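Local coordinates for protein FAD synthase (Thermoplasma volcanium GSS1, PDB 3GLV) that probably catalyses the transfer of the AMP portion of ATP to flavin mononucleotide, yielding the coenzyme FAD and diphosphate, at residues A[58-61]-A[62-65]; A[104-108]-A[109-113]. All blocks are in the same frame, centred on the assembly; numbering follows the deposited sequence.

Overall arrangement
Both contacts lie where a helix gives way to the loop that feeds a strand, a junction repeated along the alternating helices and strands of a Rossmann-like nucleotidyltransferase fold. Interaction 1 follows helix 53-60 and leads to strand 68-71; interaction 2 follows helix 96-109 and leads to strand 114-117. These are the two outermost strands of the chain's parallel sheet, and the contacts sit on opposite sides of the chain's centre, about 30 Å apart between centres and 18 Å at the nearest atoms. Interaction 1 borders the inferred ATP site, with the I60 side chain about 4 Å from that of F11, and meets the second subunit. Interaction 2 is a surface contact away from that site.

Interaction 1 of 2, residues A[58-61]-A[62-65]; sequences ALIS and ELKV
E62 folds back over the last residues of helix 53-60 while L63 settles beside I60, and together they show how a type I beta turn, I60 to L63, carries a chain out of a helix. Two backbone bonds frame the change of direction: E62 N donates to L59 O at 2.9 Å, and L63 N to I60 O at 3.2 Å. Both donors stand well above the plane of their acceptor carbonyl, by 52° and 54°, as is common in bonds that span only three residues.

The E62 side chain can be followed outward step by step. E62 CB rests 3.3 Å from L59 O. E62 CG lies beside the backbone N, which turns it toward the helix, and it comes within 3.4 Å of A58 O. A bend at chi2 (-69°) then keeps the chain curled alongside the helix end. At the tip, E62 OE2 accepts a hydrogen bond of 2.7 Å from a water, and the same water donates to A58 O, also at 2.7 Å. The carboxylate is thus tied indirectly to a backbone carbonyl of the helix; A58 O also takes a weak bond from S61 N. OE2 has a charged partner as well, a salt bridge to K23 of the second subunit, so this turn is part of the dimer interface.

The inner face is apolar. I60 and L63 are buried and cross obliquely; L63 also packs on I19 and L22 of helix 16-26, and I60 reaches F11, a residue of the inferred ATP site. L63 CG lies 3.6 Å from I60 O, the oxygen that its own backbone N bonds, and beyond it L63 CD1 meets I60 CD1 at 3.7 Å.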
ATOM      1  N   ALA A  58       9.982   2.678  -1.267  1.00 22.90           N
ATOM      2  CA  ALA A  58       9.654   1.362  -1.859  1.00 22.99           C
ATOM      3  C   ALA A  58       8.198   0.958  -1.613  1.00 23.80           C
ATOM      4  O   ALA A  58       7.519   0.447  -2.515  1.00 22.87           O
ATOM      5  CB  ALA A  58      10.602   0.292  -1.327  1.00 22.96           C
ATOM      6  N   LEU A  59       7.698   1.182  -0.395  1.00 22.64           N
ATOM      7  CA  LEU A  59       6.322   0.835  -0.120  1.00 22.35           C
ATOM      8  C   LEU A  59       5.385   1.701  -0.929  1.00 21.67           C
ATOM      9  O   LEU A  59       4.487   1.164  -1.586  1.00 21.02           O
ATOM     10  CB  LEU A  59       5.988   0.927   1.372  1.00 22.48           C
ATOM     11  CG  LEU A  59       4.760   0.219   1.864  1.00 25.99           C
ATOM     12  CD1 LEU A  59       4.635  -1.291   1.446  1.00 24.73           C
ATOM     13  CD2 LEU A  59       4.645   0.396   3.411  1.00 24.05           C
ATOM     14  N   ILE A  60       5.585   3.014  -0.925  1.00 21.20           N
ATOM     15  CA  ILE A  60       4.732   3.929  -1.746  1.00 20.68           C
ATOM     16  C   ILE A  60       4.667   3.486  -3.232  1.00 19.81           C
ATOM     17  O   ILE A  60       3.631   3.554  -3.876  1.00 19.31           O
ATOM     18  CB  ILE A  60       5.250   5.398  -1.637  1.00 21.92           C
ATOM     19  CG1 ILE A  60       4.570   6.100  -0.471  1.00 22.41           C
ATOM     20  CG2 ILE A  60       4.993   6.214  -2.914  1.00 21.00           C
ATOM     21  CD1 ILE A  60       3.063   6.225  -0.654  1.00 21.02           C
ATOM     22  N   SER A  61       5.784   2.976  -3.753  1.00 20.17           N
ATOM     23  CA  SER A  61       5.896   2.543  -5.151  1.00 21.02           C
ATOM     24  C   SER A  61       5.005   1.324  -5.448  1.00 20.82           C
ATOM     25  O   SER A  61       4.817   0.955  -6.620  1.00 21.14           O
ATOM     26  CB  SER A  61       7.352   2.129  -5.456  1.00 20.37           C
ATOM     27  OG  SER A  61       8.114   3.330  -5.404  1.00 27.44           O
ATOM     28  N   GLU A  62       4.515   0.664  -4.412  1.00 20.88           N
ATOM     29  CA  GLU A  62       3.737  -0.559  -4.611  1.00 21.11           C
ATOM     30  C   GLU A  62       2.263  -0.269  -4.759  1.00 21.04           C
ATOM     31  O   GLU A  62       1.483  -1.216  -4.977  1.00 22.10           O
ATOM     32  CB  GLU A  62       3.990  -1.558  -3.457  1.00 20.87           C
ATOM     33  CG  GLU A  62       5.440  -2.137  -3.454  1.00 23.13           C
ATOM     34  CD  GLU A  62       5.723  -3.066  -4.602  1.00 26.23           C
ATOM     35  OE1 GLU A  62       4.762  -3.675  -5.130  1.00 25.07           O
ATOM     36  OE2 GLU A  62       6.923  -3.246  -4.934  1.00 25.99           O
ATOM     37  N   LEU A  63       1.859   0.996  -4.625  1.00 19.04           N
ATOM     38  CA  LEU A  63       0.451   1.364  -4.776  1.00 18.66           C
ATOM     39  C   LEU A  63      -0.016   1.503  -6.207  1.00 19.46           C
ATOM     40  O   LEU A  63       0.645   2.143  -7.050  1.00 21.17           O
ATOM     41  CB  LEU A  63       0.140   2.661  -4.055  1.00 17.78           C
ATOM     42  CG  LEU A  63       0.436   2.628  -2.552  1.00 18.77           C
ATOM     43  CD1 LEU A  63       0.368   4.052  -2.018  1.00 15.36           C
ATOM     44  CD2 LEU A  63      -0.520   1.656  -1.852  1.00 19.78           C
ATOM     45  N   LYS A  64      -1.192   0.936  -6.485  1.00 19.17           N
ATOM     46  CA  LYS A  64      -1.745   0.960  -7.848  1.00 20.44           C
ATOM     47  C   LYS A  64      -1.683   2.359  -8.438  1.00 19.60           C
ATOM     48  O   LYS A  64      -1.281   2.515  -9.565  1.00 17.03           O
ATOM     49  CB  LYS A  64      -3.229   0.485  -7.865  1.00 19.71           C
ATOM     50  CG  LYS A  64      -3.406  -1.049  -7.677  1.00 22.00           C
ATOM     51  CD  LYS A  64      -4.910  -1.497  -7.722  1.00 23.62           C
ATOM     52  CE  LYS A  64      -5.123  -2.986  -7.317  1.00 24.15           C
ATOM     53  NZ  LYS A  64      -4.016  -3.974  -7.804  1.00 24.16           N
ATOM     54  N   VAL A  65      -2.062   3.368  -7.648  1.00 19.96           N
ATOM     55  CA  VAL A  65      -2.246   4.699  -8.191  1.00 20.24           C
ATOM     56  C   VAL A  65      -0.938   5.462  -8.407  1.00 22.62           C
ATOM     57  O   VAL A  65      -0.957   6.504  -9.061  1.00 23.81           O
ATOM     58  CB  VAL A  65      -3.232   5.549  -7.327  1.00 20.24           C
ATOM     59  CG1 VAL A  65      -4.582   4.843  -7.224  1.00 19.31           C
ATOM     60  CG2 VAL A  65      -2.664   5.886  -5.974  1.00 19.16           C
TER
HETATM   61  O   HOH W   1       8.752  -1.614  -3.799  1.00 27.23           O

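Interaction 2 of 2, residues A[104-108]-A[109-113]; sequences SKINK and LGITV
I106 lays its CG2 branch against I111 at the end of helix 96-109, with I106 CG2 3.5 Å from I111 O, and the two side chains cross at about a right angle. The approach of I106 CD1 to I111 CD1, 3.4 Å, is doubtful, being shorter than usual van der Waals contact and resting on a nearly eclipsed chi2 of I106 (-22°). V113 CB stands more loosely, 4.5 Å from I106 CG1. L109 and I111 both pack on M78 of helix 77-84, and L109 CB rests 3.5 Å from K105 O.

Next to this pair the backbone closes in a glycine-terminated C-cap resembling a Schellman motif. L109 N continues the helical pattern by donating to K105 O at 3.1 Å. G110, with phi 78°, leaves the helix, yet G110 N still reaches I106 O at 2.8 Å in the carbonyl plane. I106 O also takes a weak bond from I111 N, 3.5 Å, which closes the turn from I106 to I111. The likeness rests on that weak bond, the positive phi of G110 and the apolar I106-I111 pair across the glycine.

The solvent side is much looser. K108 is exposed and runs extended away from the turn, and N107, also exposed, turns back to Q103, whose NE2 bonds its OD1.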
ATOM      1  N   SER A 104       3.008  32.109  -4.678  1.00 23.91           N
ATOM      2  CA  SER A 104       3.891  33.291  -4.856  1.00 24.46           C
ATOM      3  C   SER A 104       5.202  32.912  -5.512  1.00 23.34           C
ATOM      4  O   SER A 104       5.694  33.654  -6.339  1.00 21.84           O
ATOM      5  CB  SER A 104       4.261  33.982  -3.534  1.00 25.01           C
ATOM      6  OG  SER A 104       3.096  34.475  -2.882  1.00 30.86           O
ATOM      7  N   LYS A 105       5.775  31.770  -5.112  1.00 23.05           N
ATOM      8  CA  LYS A 105       7.019  31.299  -5.748  1.00 23.52           C
ATOM      9  C   LYS A 105       6.851  31.068  -7.264  1.00 22.46           C
ATOM     10  O   LYS A 105       7.639  31.574  -8.069  1.00 21.39           O
ATOM     11  CB  LYS A 105       7.515  30.025  -5.084  1.00 22.92           C
ATOM     12  CG  LYS A 105       8.047  30.259  -3.653  1.00 28.29           C
ATOM     13  CD  LYS A 105       8.853  29.003  -3.127  1.00 31.38           C
ATOM     14  CE  LYS A 105       9.328  29.181  -1.651  1.00 34.26           C
ATOM     15  NZ  LYS A 105       8.210  29.167  -0.699  1.00 35.50           N
ATOM     16  N   ILE A 106       5.776  30.355  -7.612  1.00 21.75           N
ATOM     17  CA  ILE A 106       5.396  30.073  -8.991  1.00 21.45           C
ATOM     18  C   ILE A 106       5.260  31.344  -9.785  1.00 20.29           C
ATOM     19  O   ILE A 106       5.837  31.458 -10.864  1.00 19.32           O
ATOM     20  CB  ILE A 106       4.024  29.270  -9.088  1.00 22.00           C
ATOM     21  CG1 ILE A 106       4.154  27.858  -8.584  1.00 25.99           C
ATOM     22  CG2 ILE A 106       3.467  29.176 -10.535  1.00 19.33           C
ATOM     23  CD1 ILE A 106       5.532  27.392  -8.607  1.00 30.57           C
ATOM     24  N   ASN A 107       4.490  32.285  -9.242  1.00 20.15           N
ATOM     25  CA  ASN A 107       4.203  33.525  -9.909  1.00 20.62           C
ATOM     26  C   ASN A 107       5.473  34.349 -10.133  1.00 20.27           C
ATOM     27  O   ASN A 107       5.619  34.907 -11.185  1.00 21.43           O
ATOM     28  CB  ASN A 107       3.240  34.401  -9.085  1.00 20.68           C
ATOM     29  CG  ASN A 107       1.814  33.819  -8.994  1.00 23.89           C
ATOM     30  OD1 ASN A 107       1.493  32.844  -9.653  1.00 24.45           O
ATOM     31  ND2 ASN A 107       0.957  34.439  -8.161  1.00 25.36           N
ATOM     32  N   LYS A 108       6.354  34.466  -9.138  1.00 19.70           N
ATOM     33  CA  LYS A 108       7.575  35.249  -9.313  1.00 20.20           C
ATOM     34  C   LYS A 108       8.407  34.685 -10.461  1.00 19.83           C
ATOM     35  O   LYS A 108       8.949  35.428 -11.276  1.00 20.21           O
ATOM     36  CB  LYS A 108       8.409  35.287  -8.014  1.00 20.48           C
ATOM     37  CG  LYS A 108       9.760  35.978  -8.182  1.00 22.51           C
ATOM     38  CD  LYS A 108      10.503  36.207  -6.855  1.00 24.27           C
ATOM     39  CE  LYS A 108      11.859  36.886  -7.108  1.00 23.46           C
ATOM     40  NZ  LYS A 108      12.686  37.077  -5.861  1.00 21.92           N
ATOM     41  N   LEU A 109       8.517  33.364 -10.501  1.00 18.99           N
ATOM     42  CA  LEU A 109       9.374  32.691 -11.486  1.00 19.56           C
ATOM     43  C   LEU A 109       8.677  32.642 -12.864  1.00 19.73           C
ATOM     44  O   LEU A 109       9.317  32.683 -13.917  1.00 19.23           O
ATOM     45  CB  LEU A 109       9.685  31.305 -10.936  1.00 19.86           C
ATOM     46  CG  LEU A 109      10.844  30.439 -11.424  1.00 24.76           C
ATOM     47  CD1 LEU A 109      12.227  31.178 -11.440  1.00 24.54           C
ATOM     48  CD2 LEU A 109      10.884  29.203 -10.532  1.00 25.94           C
ATOM     49  N   GLY A 110       7.338  32.631 -12.863  1.00 19.77           N
ATOM     50  CA  GLY A 110       6.544  32.618 -14.109  1.00 18.27           C
ATOM     51  C   GLY A 110       6.476  31.234 -14.775  1.00 17.43           C
ATOM     52  O   GLY A 110       6.369  31.133 -15.996  1.00 17.55           O
ATOM     53  N   ILE A 111       6.605  30.179 -13.992  1.00 17.11           N
ATOM     54  CA  ILE A 111       6.502  28.824 -14.515  1.00 16.65           C
ATOM     55  C   ILE A 111       5.031  28.487 -14.599  1.00 17.38           C
ATOM     56  O   ILE A 111       4.219  29.145 -13.964  1.00 16.64           O
ATOM     57  CB  ILE A 111       7.248  27.780 -13.671  1.00 17.45           C
ATOM     58  CG1 ILE A 111       6.838  27.803 -12.183  1.00 16.89           C
ATOM     59  CG2 ILE A 111       8.778  27.947 -13.858  1.00 14.67           C
ATOM     60  CD1 ILE A 111       7.447  26.650 -11.355  1.00 18.90           C
ATOM     61  N   THR A 112       4.692  27.497 -15.419  1.00 17.78           N
ATOM     62  CA  THR A 112       3.304  27.036 -15.547  1.00 18.47           C
ATOM     63  C   THR A 112       3.102  25.790 -14.728  1.00 19.26           C
ATOM     64  O   THR A 112       3.575  24.718 -15.081  1.00 20.40           O
ATOM     65  CB  THR A 112       2.981  26.799 -17.034  1.00 19.29           C
ATOM     66  OG1 THR A 112       3.194  28.040 -17.724  1.00 20.24           O
ATOM     67  CG2 THR A 112       1.513  26.297 -17.266  1.00 16.89           C
ATOM     68  N   VAL A 113       2.468  25.935 -13.584  1.00 19.60           N
ATOM     69  CA  VAL A 113       2.265  24.805 -12.649  1.00 20.39           C
ATOM     70  C   VAL A 113       1.021  25.173 -11.871  1.00 20.10           C
ATOM     71  O   VAL A 113       0.922  26.301 -11.395  1.00 20.10           O
ATOM     72  CB  VAL A 113       3.413  24.654 -11.638  1.00 21.69           C
ATOM     73  CG1 VAL A 113       3.042  23.567 -10.643  1.00 22.49           C
ATOM     74  CG2 VAL A 113       4.783  24.338 -12.363  1.00 21.67           C
TER